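Local coordinates for protein aminoacyl-histidine dipeptidase (PDB 3MRU) that probably hydrolyses dipeptides, aminoacyl-histidine and hydrophobic ones including prolyl amino acids, as a zinc-dependent M20-family metallopeptidase, at residues A[84-89]-A[113-118]; A[196-201]-A[357-362]; A[369-374]-A[429-434]. One frame throughout, in Å; residues are numbered along the deposited sequence.

Contact 1: residues A[84-89]-A[113-118]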
ATOM      1  N   VAL A  84      10.693   7.344   9.917  1.00 53.42           N
ATOM      2  CA  VAL A  84      10.390   6.038  10.501  1.00 54.31           C
ATOM      3  C   VAL A  84      11.531   5.546  11.384  1.00 55.49           C
ATOM      4  O   VAL A  84      12.667   5.436  10.912  1.00 55.22           O
ATOM      5  CB  VAL A  84      10.076   5.002   9.375  1.00 62.76           C
ATOM      6  CG1 VAL A  84       9.984   3.571   9.921  1.00 61.90           C
ATOM      7  CG2 VAL A  84       8.812   5.389   8.616  1.00 62.08           C
ATOM      8  N   PRO A  85      11.226   5.243  12.670  1.00 74.03           N
ATOM      9  CA  PRO A  85      12.250   4.843  13.640  1.00 74.82           C
ATOM     10  C   PRO A  85      12.696   3.391  13.500  1.00 76.12           C
ATOM     11  O   PRO A  85      11.973   2.494  13.905  1.00 76.46           O
ATOM     12  CB  PRO A  85      11.550   5.057  14.984  1.00 81.45           C
ATOM     13  CG  PRO A  85      10.103   4.858  14.695  1.00 80.93           C
ATOM     14  CD  PRO A  85       9.872   5.278  13.273  1.00 80.93           C
ATOM     15  N   GLN A  86      13.864   3.143  12.919  1.00 61.11           N
ATOM     16  CA  GLN A  86      14.391   1.786  12.932  1.00 63.28           C
ATOM     17  C   GLN A  86      15.884   1.820  13.051  1.00 64.36           C
ATOM     18  O   GLN A  86      16.576   2.385  12.211  1.00 64.31           O
ATOM     19  CB  GLN A  86      13.992   0.997  11.689  1.00110.83           C
ATOM     20  CG  GLN A  86      12.517   0.605  11.604  1.00113.30           C
ATOM     21  CD  GLN A  86      12.239  -0.774  12.158  1.00116.88           C
ATOM     22  OE1 GLN A  86      12.954  -1.273  13.039  1.00119.35           O
ATOM     23  NE2 GLN A  86      11.193  -1.408  11.642  1.00118.41           N
ATOM     24  N   LYS A  87      16.383   1.157  14.066  1.00 80.55           N
ATOM     25  CA  LYS A  87      17.780   1.181  14.365  1.00 80.55           C
ATOM     26  C   LYS A  87      18.360  -0.150  14.033  1.00 80.55           C
ATOM     27  O   LYS A  87      17.672  -1.137  13.906  1.00143.63           O
ATOM     28  CB  LYS A  87      17.955   1.404  15.843  1.00205.82           C
ATOM     29  CG  LYS A  87      17.049   0.488  16.625  1.00205.82           C
ATOM     30  CD  LYS A  87      16.354  -0.487  15.671  1.00205.82           C
ATOM     31  CE  LYS A  87      15.257  -1.304  16.346  1.00205.82           C
ATOM     32  NZ  LYS A  87      14.218  -1.734  15.364  1.00205.82           N
ATOM     33  N   ASN A  88      19.663  -0.152  13.891  1.00115.96           N
ATOM     34  CA  ASN A  88      20.413  -1.349  13.638  1.00117.60           C
ATOM     35  C   ASN A  88      20.430  -2.042  14.987  1.00118.77           C
ATOM     36  O   ASN A  88      20.466  -1.375  16.031  1.00119.02           O
ATOM     37  CB  ASN A  88      21.782  -0.938  13.128  1.00116.68           C
ATOM     38  CG  ASN A  88      22.430  -1.991  12.287  1.00117.61           C
ATOM     39  OD1 ASN A  88      23.318  -1.690  11.494  1.00118.81           O
ATOM     40  ND2 ASN A  88      22.006  -3.240  12.455  1.00118.66           N
ATOM     41  N   GLU A  89      20.394  -3.371  14.968  1.00206.44           N
ATOM     42  CA  GLU A  89      20.284  -4.164  16.189  1.00209.41           C
ATOM     43  C   GLU A  89      21.694  -4.295  16.790  1.00209.57           C
ATOM     44  O   GLU A  89      22.318  -5.358  16.669  1.00210.36           O
ATOM     45  CB  GLU A  89      19.669  -5.552  15.927  1.00164.59           C
ATOM     46  CG  GLU A  89      19.154  -5.820  14.487  1.00167.69           C
ATOM     47  CD  GLU A  89      17.783  -5.207  14.164  1.00169.89           C
ATOM     48  OE1 GLU A  89      16.832  -5.352  14.975  1.00169.46           O
ATOM     49  OE2 GLU A  89      17.655  -4.601  13.068  1.00170.24           O
ATOM     50  N   GLY A 113      23.518   2.679  11.350  1.00 95.70           N
ATOM     51  CA  GLY A 113      22.812   2.041  12.420  1.00 94.70           C
ATOM     52  C   GLY A 113      21.406   2.579  12.529  1.00 93.94           C
ATOM     53  O   GLY A 113      20.751   2.364  13.553  1.00 94.68           O
ATOM     54  N   THR A 114      20.922   3.269  11.491  1.00 83.50           N
ATOM     55  CA  THR A 114      19.583   3.875  11.578  1.00 82.09           C
ATOM     56  C   THR A 114      18.913   4.258  10.236  1.00 80.75           C
ATOM     57  O   THR A 114      19.593   4.625   9.281  1.00 80.82           O
ATOM     58  CB  THR A 114      19.591   5.086  12.571  1.00 77.67           C
ATOM     59  OG1 THR A 114      18.327   5.749  12.535  1.00 78.54           O
ATOM     60  CG2 THR A 114      20.694   6.086  12.239  1.00 77.18           C
ATOM     61  N   THR A 115      17.581   4.173  10.173  1.00 77.36           N
ATOM     62  CA  THR A 115      16.832   4.726   9.045  1.00 75.91           C
ATOM     63  C   THR A 115      17.250   6.168   8.834  1.00 74.85           C
ATOM     64  O   THR A 115      17.533   6.856   9.809  1.00 74.88           O
ATOM     65  CB  THR A 115      15.310   4.758   9.266  1.00 62.31           C
ATOM     66  OG1 THR A 115      15.025   5.256  10.571  1.00 63.02           O
ATOM     67  CG2 THR A 115      14.694   3.407   9.088  1.00 61.82           C
ATOM     68  N   LEU A 116      17.259   6.619   7.572  1.00 57.30           N
ATOM     69  CA  LEU A 116      17.759   7.939   7.215  1.00 55.59           C
ATOM     70  C   LEU A 116      16.690   8.986   7.094  1.00 54.86           C
ATOM     71  O   LEU A 116      16.978  10.156   7.227  1.00 54.62           O
ATOM     72  CB  LEU A 116      18.547   7.888   5.918  1.00 62.09           C
ATOM     73  CG  LEU A 116      18.842   9.186   5.161  1.00 61.31           C
ATOM     74  CD1 LEU A 116      19.855  10.083   5.850  1.00 59.55           C
ATOM     75  CD2 LEU A 116      19.368   8.776   3.839  1.00 62.21           C
ATOM     76  N   GLY A 117      15.453   8.584   6.835  1.00 65.71           N
ATOM     77  CA  GLY A 117      14.354   9.553   6.730  1.00 65.42           C
ATOM     78  C   GLY A 117      14.446  10.362   5.451  1.00 65.51           C
ATOM     79  O   GLY A 117      13.777  11.386   5.294  1.00 65.37           O
ATOM     80  N   ALA A 118      15.278   9.898   4.525  1.00 83.76           N
ATOM     81  CA  ALA A 118      15.405  10.545   3.227  1.00 83.35           C
ATOM     82  C   ALA A 118      14.020  10.718   2.620  1.00 83.24           C
ATOM     83  O   ALA A 118      13.831  11.490   1.679  1.00 83.15           O
ATOM     84  CB  ALA A 118      16.293   9.724   2.309  1.00 51.34           C
TER
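Thr-115 faces segment 84-89 and meets it with both branches of its side chain. Its chi1 of 45° sets OG1 between its own backbone N and carbonyl carbon, and from there the hydroxyl donates to Val-84 O; the modelled separation is very short and its exact value is doubtful. The methyl branch turns to Gln-86, where CG2 of Thr-115 lies 3.6 Å from CB of Gln-86. The backbone joins in as well, for Thr-115 N gives a hydrogen bond of 2.9 Å to Gln-86 O. Gln-86 therefore touches Thr-115 with its carbonyl and its CB, while the rest of its side chain bends away at chi2 and its OE1 accepts from Lys-87 NZ of the same segment at 2.7 Å. The pattern is that of an isolated antiparallel beta bridge between two irregular loops: Lys-87 and Thr-114 form the non-hydrogen-bonded pair, their CA atoms 4.3 Å apart, with a backbone bond on each flank. The second flanking bond belongs to Gly-113, whose O accepts from Asn-88 N at 2.8 Å and also lies 3.3 Å from Lys-87 CA in a CA-H...O contact. The CA of Gly-113 lies against CB of Asn-88. The Val-84 end of the contact borders the M20 metal centre: Val-84 touches the zinc ligand His-461, and Gly-117 is the N-cap of helix 118-121, which carries Asp-119. Glu-465 binds the backbone N of Gly-117 from outside the two segments.

Contact 2: residues A[196-201]-A[357-362]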
ATOM      1  N   ILE A 196     -20.968 -21.624  14.116  1.00 70.25           N
ATOM      2  CA  ILE A 196     -21.078 -23.069  13.929  1.00 71.56           C
ATOM      3  C   ILE A 196     -21.136 -23.875  15.208  1.00 72.74           C
ATOM      4  O   ILE A 196     -20.541 -23.509  16.238  1.00 72.10           O
ATOM      5  CB  ILE A 196     -19.957 -23.673  13.021  1.00 67.23           C
ATOM      6  CG1 ILE A 196     -18.582 -23.617  13.692  1.00 65.90           C
ATOM      7  CG2 ILE A 196     -19.924 -22.976  11.671  1.00 68.23           C
ATOM      8  CD1 ILE A 196     -17.518 -24.515  13.063  1.00 83.78           C
ATOM      9  N   THR A 197     -21.872 -24.984  15.093  1.00117.99           N
ATOM     10  CA  THR A 197     -21.981 -26.024  16.124  1.00119.45           C
ATOM     11  C   THR A 197     -21.467 -27.377  15.589  1.00120.33           C
ATOM     12  O   THR A 197     -21.467 -27.623  14.372  1.00121.00           O
ATOM     13  CB  THR A 197     -23.432 -26.170  16.614  1.00 72.83           C
ATOM     14  OG1 THR A 197     -24.278 -26.480  15.496  1.00 73.41           O
ATOM     15  CG2 THR A 197     -23.892 -24.874  17.271  1.00 72.09           C
ATOM     16  N   ARG A 198     -21.041 -28.248  16.500  1.00 93.64           N
ATOM     17  CA  ARG A 198     -20.357 -29.465  16.112  1.00 94.46           C
ATOM     18  C   ARG A 198     -20.992 -30.755  16.587  1.00 95.65           C
ATOM     19  O   ARG A 198     -21.424 -30.864  17.734  1.00 96.29           O
ATOM     20  CB  ARG A 198     -18.929 -29.412  16.597  1.00 82.98           C
ATOM     21  CG  ARG A 198     -18.099 -28.495  15.784  1.00 81.96           C
ATOM     22  CD  ARG A 198     -16.758 -28.400  16.378  1.00 80.14           C
ATOM     23  NE  ARG A 198     -15.771 -28.284  15.322  1.00 80.03           N
ATOM     24  CZ  ARG A 198     -15.205 -27.146  14.953  1.00 79.48           C
ATOM     25  NH1 ARG A 198     -14.309 -27.158  13.982  1.00 79.48           N
ATOM     26  NH2 ARG A 198     -15.533 -26.007  15.561  1.00 78.67           N
ATOM     27  N   ASP A 199     -21.032 -31.732  15.683  1.00104.05           N
ATOM     28  CA  ASP A 199     -21.481 -33.089  15.983  1.00105.11           C
ATOM     29  C   ASP A 199     -20.312 -34.039  15.849  1.00105.47           C
ATOM     30  O   ASP A 199     -19.460 -33.855  14.976  1.00106.05           O
ATOM     31  CB  ASP A 199     -22.622 -33.483  15.059  1.00101.11           C
ATOM     32  CG  ASP A 199     -23.846 -32.608  15.261  1.00102.83           C
ATOM     33  OD1 ASP A 199     -24.809 -32.755  14.475  1.00105.56           O
ATOM     34  OD2 ASP A 199     -23.856 -31.769  16.206  1.00103.37           O
ATOM     35  N   ALA A 200     -20.267 -35.037  16.727  1.00 81.33           N
ATOM     36  CA  ALA A 200     -19.128 -35.956  16.807  1.00 81.54           C
ATOM     37  C   ALA A 200     -18.953 -36.827  15.563  1.00 81.85           C
ATOM     38  O   ALA A 200     -19.918 -37.183  14.867  1.00 81.77           O
ATOM     39  CB  ALA A 200     -19.201 -36.823  18.069  1.00 85.26           C
ATOM     40  N   ILE A 201     -17.686 -37.135  15.312  1.00 90.03           N
ATOM     41  CA  ILE A 201     -17.192 -37.997  14.248  1.00 90.78           C
ATOM     42  C   ILE A 201     -17.888 -39.361  14.227  1.00 91.43           C
ATOM     43  O   ILE A 201     -17.765 -40.121  15.187  1.00 91.73           O
ATOM     44  CB  ILE A 201     -15.680 -38.246  14.477  1.00 90.83           C
ATOM     45  CG1 ILE A 201     -15.067 -37.144  15.373  1.00 91.13           C
ATOM     46  CG2 ILE A 201     -14.946 -38.440  13.149  1.00 90.43           C
ATOM     47  CD1 ILE A 201     -15.177 -35.709  14.795  1.00 67.51           C
ATOM     48  N   THR A 357     -10.583 -21.461  11.674  1.00 78.97           N
ATOM     49  CA  THR A 357     -11.654 -22.164  12.348  1.00 80.29           C
ATOM     50  C   THR A 357     -11.293 -22.182  13.812  1.00 81.80           C
ATOM     51  O   THR A 357     -10.120 -22.097  14.149  1.00 82.47           O
ATOM     52  CB  THR A 357     -11.709 -23.612  11.833  1.00 67.94           C
ATOM     53  OG1 THR A 357     -12.048 -23.593  10.440  1.00 67.69           O
ATOM     54  CG2 THR A 357     -12.723 -24.460  12.603  1.00 67.01           C
ATOM     55  N   GLU A 358     -12.288 -22.273  14.682  1.00100.28           N
ATOM     56  CA  GLU A 358     -12.055 -22.574  16.097  1.00102.00           C
ATOM     57  C   GLU A 358     -13.300 -23.335  16.533  1.00102.43           C
ATOM     58  O   GLU A 358     -14.127 -23.653  15.672  1.00102.76           O
ATOM     59  CB  GLU A 358     -11.879 -21.286  16.910  1.00 95.48           C
ATOM     60  CG  GLU A 358     -12.936 -20.228  16.574  1.00 98.50           C
ATOM     61  CD  GLU A 358     -13.157 -19.247  17.717  1.00102.51           C
ATOM     62  OE1 GLU A 358     -12.856 -18.033  17.528  1.00103.84           O
ATOM     63  OE2 GLU A 358     -13.642 -19.689  18.796  1.00104.17           O
ATOM     64  N   GLU A 359     -13.457 -23.656  17.823  1.00103.49           N
ATOM     65  CA  GLU A 359     -14.729 -24.265  18.231  1.00104.11           C
ATOM     66  C   GLU A 359     -15.841 -23.220  18.211  1.00103.74           C
ATOM     67  O   GLU A 359     -15.757 -22.195  18.910  1.00104.11           O
ATOM     68  CB  GLU A 359     -14.671 -25.020  19.572  1.00104.85           C
ATOM     69  CG  GLU A 359     -15.818 -26.088  19.660  1.00106.43           C
ATOM     70  CD  GLU A 359     -16.264 -26.496  21.093  1.00106.83           C
ATOM     71  OE1 GLU A 359     -15.392 -26.710  21.983  1.00109.39           O
ATOM     72  OE2 GLU A 359     -17.501 -26.617  21.322  1.00107.15           O
ATOM     73  N   ASN A 360     -16.851 -23.468  17.375  1.00 97.77           N
ATOM     74  CA  ASN A 360     -18.054 -22.600  17.263  1.00 97.05           C
ATOM     75  C   ASN A 360     -17.969 -21.364  16.367  1.00 95.94           C
ATOM     76  O   ASN A 360     -18.955 -20.638  16.233  1.00 96.37           O
ATOM     77  CB  ASN A 360     -18.587 -22.194  18.644  1.00118.41           C
ATOM     78  CG  ASN A 360     -18.980 -23.393  19.487  1.00119.46           C
ATOM     79  OD1 ASN A 360     -19.957 -24.093  19.176  1.00119.74           O
ATOM     80  ND2 ASN A 360     -18.215 -23.647  20.556  1.00119.68           N
ATOM     81  N   LYS A 361     -16.809 -21.139  15.749  1.00 83.83           N
ATOM     82  CA  LYS A 361     -16.599 -19.969  14.912  1.00 82.00           C
ATOM     83  C   LYS A 361     -15.627 -20.268  13.783  1.00 80.43           C
ATOM     84  O   LYS A 361     -14.505 -20.733  13.999  1.00 80.01           O
ATOM     85  CB  LYS A 361     -16.063 -18.822  15.762  1.00 84.75           C
ATOM     86  CG  LYS A 361     -16.294 -17.407  15.257  1.00 85.98           C
ATOM     87  CD  LYS A 361     -15.500 -16.468  16.178  1.00 89.68           C
ATOM     88  CE  LYS A 361     -15.713 -14.999  15.864  1.00 91.95           C
ATOM     89  NZ  LYS A 361     -17.111 -14.592  16.201  1.00 93.68           N
ATOM     90  N   VAL A 362     -16.097 -20.006  12.570  1.00 65.77           N
ATOM     91  CA  VAL A 362     -15.268 -19.962  11.375  1.00 63.93           C
ATOM     92  C   VAL A 362     -15.286 -18.536  10.886  1.00 62.59           C
ATOM     93  O   VAL A 362     -16.346 -17.922  10.762  1.00 62.26           O
ATOM     94  CB  VAL A 362     -15.827 -20.832  10.265  1.00 75.21           C
ATOM     95  CG1 VAL A 362     -14.802 -21.000   9.168  1.00 75.10           C
ATOM     96  CG2 VAL A 362     -16.200 -22.168  10.813  1.00 76.03           C
TER
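Arg-198 reaches across to Thr-357, just before the turn of a beta-hairpin, in which strands 346-358 and 361-370 are linked by a type II turn with Glu-359 and Asn-360 at its corners. The methyl CG2 of Thr-357 lies near the plane of the guanidinium, at its edge and 3.4 Å from Arg-198 NH1, whereas OG1 bonds to Phe-253 O. Glu-358 O accepts from Arg-198 NH2 at 2.7 Å, with an N-H...O angle of 150°, and Glu-358 N bonds to Lys-361 O across the hairpin; elsewhere the guanidinium bonds through NE to Gln-314 O and weakly through NH1 to Val-251 O. Glu-359 contributes aliphatic contact, CG standing 4.1 Å from Arg-198 CD; its carboxylate makes no ion pair with the guanidinium, NH2 to OE2 being 6.1 Å. Asn-360 O receives the backbone N of Ile-196 at 3.1 Å, the donor lying well above the carbonyl plane. This joins the turn to strand 181-199, which pairs antiparallel with strand 361-370, a pairing that continues with the backbone bonding of Val-362 and Phe-194. Ile-196, its CG1 set by a chi1 of 69° between backbone N and carbonyl carbon, runs past Lys-361 N to Val-362, where CD1 meets CG2 of the valine at 3.5 Å.

Contact 3: residues A[369-374]-A[429-434]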
ATOM      1  N   ARG A 369      -9.741  -4.027  -2.654  1.00 55.45           N
ATOM      2  CA  ARG A 369      -9.017  -2.868  -3.146  1.00 55.10           C
ATOM      3  C   ARG A 369      -9.728  -2.319  -4.358  1.00 55.66           C
ATOM      4  O   ARG A 369     -10.387  -3.070  -5.090  1.00 55.72           O
ATOM      5  CB  ARG A 369      -7.643  -3.278  -3.575  1.00 56.36           C
ATOM      6  CG  ARG A 369      -6.780  -3.680  -2.476  1.00 56.76           C
ATOM      7  CD  ARG A 369      -5.514  -4.184  -3.085  1.00 58.87           C
ATOM      8  NE  ARG A 369      -4.592  -4.705  -2.088  1.00 60.76           N
ATOM      9  CZ  ARG A 369      -4.046  -3.973  -1.128  1.00 61.39           C
ATOM     10  NH1 ARG A 369      -4.361  -2.688  -1.013  1.00 63.13           N
ATOM     11  NH2 ARG A 369      -3.219  -4.537  -0.267  1.00 61.32           N
ATOM     12  N   SER A 370      -9.581  -1.012  -4.576  1.00 53.45           N
ATOM     13  CA  SER A 370     -10.154  -0.354  -5.738  1.00 54.08           C
ATOM     14  C   SER A 370      -9.628   1.071  -5.914  1.00 54.59           C
ATOM     15  O   SER A 370      -9.304   1.744  -4.936  1.00 54.16           O
ATOM     16  CB  SER A 370     -11.678  -0.429  -5.700  1.00 60.81           C
ATOM     17  OG  SER A 370     -12.194   0.217  -6.843  1.00 60.97           O
ATOM     18  N   LEU A 371      -9.597   1.523  -7.170  1.00 55.14           N
ATOM     19  CA  LEU A 371      -9.231   2.891  -7.512  1.00 56.09           C
ATOM     20  C   LEU A 371     -10.514   3.690  -7.442  1.00 57.49           C
ATOM     21  O   LEU A 371     -10.562   4.739  -6.795  1.00 57.30           O
ATOM     22  CB  LEU A 371      -8.643   2.996  -8.910  1.00 50.47           C
ATOM     23  CG  LEU A 371      -7.683   1.925  -9.420  1.00 49.97           C
ATOM     24  CD1 LEU A 371      -7.369   2.198 -10.871  1.00 49.63           C
ATOM     25  CD2 LEU A 371      -6.402   1.915  -8.622  1.00 51.52           C
ATOM     26  N   ILE A 372     -11.567   3.205  -8.096  1.00 89.76           N
ATOM     27  CA  ILE A 372     -12.868   3.860  -7.917  1.00 91.80           C
ATOM     28  C   ILE A 372     -13.503   3.381  -6.598  1.00 92.29           C
ATOM     29  O   ILE A 372     -13.752   2.189  -6.401  1.00 92.65           O
ATOM     30  CB  ILE A 372     -13.840   3.711  -9.137  1.00130.07           C
ATOM     31  CG1 ILE A 372     -13.169   4.192 -10.437  1.00130.72           C
ATOM     32  CG2 ILE A 372     -15.151   4.494  -8.874  1.00130.86           C
ATOM     33  CD1 ILE A 372     -12.826   5.686 -10.537  1.00116.56           C
ATOM     34  N   ASP A 373     -13.739   4.315  -5.688  1.00 74.22           N
ATOM     35  CA  ASP A 373     -14.303   3.962  -4.400  1.00 75.14           C
ATOM     36  C   ASP A 373     -15.732   3.476  -4.561  1.00 74.86           C
ATOM     37  O   ASP A 373     -16.265   2.759  -3.702  1.00 75.31           O
ATOM     38  CB  ASP A 373     -14.224   5.148  -3.447  1.00 87.53           C
ATOM     39  CG  ASP A 373     -12.776   5.565  -3.151  1.00 91.30           C
ATOM     40  OD1 ASP A 373     -11.869   4.683  -3.211  1.00 94.85           O
ATOM     41  OD2 ASP A 373     -12.545   6.774  -2.867  1.00 95.17           O
ATOM     42  N   SER A 374     -16.343   3.859  -5.677  1.00 68.18           N
ATOM     43  CA  SER A 374     -17.664   3.386  -6.044  1.00 67.41           C
ATOM     44  C   SER A 374     -17.652   1.849  -6.266  1.00 66.92           C
ATOM     45  O   SER A 374     -18.549   1.119  -5.804  1.00 66.84           O
ATOM     46  CB  SER A 374     -18.105   4.154  -7.282  1.00 74.85           C
ATOM     47  OG  SER A 374     -19.288   3.623  -7.827  1.00 76.15           O
ATOM     48  N   ILE A 429       5.201   6.344 -15.972  1.00 68.84           N
ATOM     49  CA  ILE A 429       3.993   6.755 -15.235  1.00 68.20           C
ATOM     50  C   ILE A 429       3.225   5.508 -14.815  1.00 67.73           C
ATOM     51  O   ILE A 429       3.140   4.562 -15.587  1.00 67.40           O
ATOM     52  CB  ILE A 429       3.059   7.650 -16.080  1.00 91.02           C
ATOM     53  CG1 ILE A 429       3.703   9.002 -16.353  1.00 91.37           C
ATOM     54  CG2 ILE A 429       1.725   7.907 -15.374  1.00 91.03           C
ATOM     55  CD1 ILE A 429       3.049   9.829 -17.451  1.00 90.53           C
ATOM     56  N   MET A 430       2.670   5.509 -13.598  1.00 72.81           N
ATOM     57  CA  MET A 430       2.052   4.303 -13.024  1.00 72.48           C
ATOM     58  C   MET A 430       0.763   4.493 -12.233  1.00 71.42           C
ATOM     59  O   MET A 430       0.317   5.619 -11.988  1.00 71.57           O
ATOM     60  CB  MET A 430       3.045   3.583 -12.134  1.00105.91           C
ATOM     61  CG  MET A 430       4.018   2.779 -12.901  1.00106.98           C
ATOM     62  SD  MET A 430       4.903   1.671 -11.816  1.00108.88           S
ATOM     63  CE  MET A 430       3.965   0.149 -12.044  1.00111.05           C
ATOM     64  N   VAL A 431       0.163   3.365 -11.861  1.00 90.93           N
ATOM     65  CA  VAL A 431      -0.959   3.308 -10.928  1.00 89.85           C
ATOM     66  C   VAL A 431      -0.722   2.083 -10.058  1.00 89.41           C
ATOM     67  O   VAL A 431      -0.721   0.966 -10.565  1.00 89.49           O
ATOM     68  CB  VAL A 431      -2.322   3.183 -11.648  1.00 51.07           C
ATOM     69  CG1 VAL A 431      -3.428   2.926 -10.658  1.00 50.91           C
ATOM     70  CG2 VAL A 431      -2.638   4.439 -12.379  1.00 51.10           C
ATOM     71  N   ILE A 432      -0.476   2.277  -8.767  1.00 79.07           N
ATOM     72  CA  ILE A 432      -0.291   1.119  -7.890  1.00 78.84           C
ATOM     73  C   ILE A 432      -1.594   0.712  -7.261  1.00 78.58           C
ATOM     74  O   ILE A 432      -2.416   1.547  -6.869  1.00 78.36           O
ATOM     75  CB  ILE A 432       0.806   1.249  -6.760  1.00 77.08           C
ATOM     76  CG1 ILE A 432       1.092   2.699  -6.383  1.00 76.52           C
ATOM     77  CG2 ILE A 432       2.077   0.511  -7.145  1.00 77.41           C
ATOM     78  CD1 ILE A 432      -0.003   3.367  -5.581  1.00 86.43           C
ATOM     79  N   HIS A 433      -1.765  -0.595  -7.164  1.00 78.09           N
ATOM     80  CA  HIS A 433      -2.946  -1.140  -6.569  1.00 78.17           C
ATOM     81  C   HIS A 433      -2.628  -1.208  -5.083  1.00 78.36           C
ATOM     82  O   HIS A 433      -2.555  -2.303  -4.500  1.00 78.62           O
ATOM     83  CB  HIS A 433      -3.243  -2.522  -7.161  1.00 81.25           C
ATOM     84  CG  HIS A 433      -4.698  -2.843  -7.196  1.00 80.21           C
ATOM     85  ND1 HIS A 433      -5.605  -2.078  -7.892  1.00 79.85           N
ATOM     86  CD2 HIS A 433      -5.408  -3.824  -6.598  1.00 79.25           C
ATOM     87  CE1 HIS A 433      -6.815  -2.575  -7.717  1.00 79.95           C
ATOM     88  NE2 HIS A 433      -6.722  -3.640  -6.943  1.00 79.10           N
ATOM     89  N   ALA A 434      -2.432  -0.020  -4.489  1.00 80.73           N
ATOM     90  CA  ALA A 434      -2.013   0.123  -3.096  1.00 80.36           C
ATOM     91  C   ALA A 434      -2.354   1.509  -2.534  1.00 80.80           C
ATOM     92  O   ALA A 434      -2.783   2.406  -3.260  1.00 80.47           O
ATOM     93  CB  ALA A 434      -0.561  -0.184  -2.913  1.00 40.67           C
TER
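Arg-369 lays its aliphatic stem against the imidazole of His-433, at the end of strand 361-370. With CG anti to the carbonyl carbon (chi1 -68°) and the chain extended from CG to NE, two of its carbons meet the ring: CB lies 3.5 Å from His-433 NE2, and CD 3.5 Å from His-433 CD2. Further out the guanidinium has His-433 O over one face, 3.9 Å from NH1, and its plane is turned 64° from that of the ring. His-433 is the centre of an inverse gamma turn, which follows strand 430-432. Ser-370 points away from segment 429-434, and its OG bonds to Ile-372 O at 2.6 Å, in the bend that leads into helix 373-389; Glu-347 O and Thr-348 OG1 are also partners of this hydroxyl. Leu-371 completes the contact with its two methyls. CD2 meets Val-431 CG1 at 3.7 Å and CD1 touches the same methyl, while CD2 also comes within 4.1 Å of His-433 ND1, the leucine crossing the histidine at about a right angle. Strands 361-370 and 430-432 belong to one large mixed sheet, each beside strand 181-199. Ser-220 OG bonds to Arg-369 NE, and Ser-349 OG to His-433 NE2. The two segments therefore meet by van der Waals contact, consistent with the rotation of imidazole and guanidinium being set partly by outside groups, among them these two serines.

In the fold
The three contacts follow one another along the chain and illustrate how contacts of one chain can lie at very different distances from its metal centre. Contact 1 borders the active site, the side chain of Val-84 being about 4 Å from a bound zinc ion. Contact 3 stands further back: the side chain of Ile-432 is about 12 Å from a zinc ion, and the nearest atoms of contacts 1 and 3 are about 16 Å apart. Contact 2 is remote, its centre 46 Å from that of contact 1. Contacts 2 and 3 nevertheless share a sheet, strand 361-370 running from the hairpin turn to Arg-369, with 38 Å between their centres.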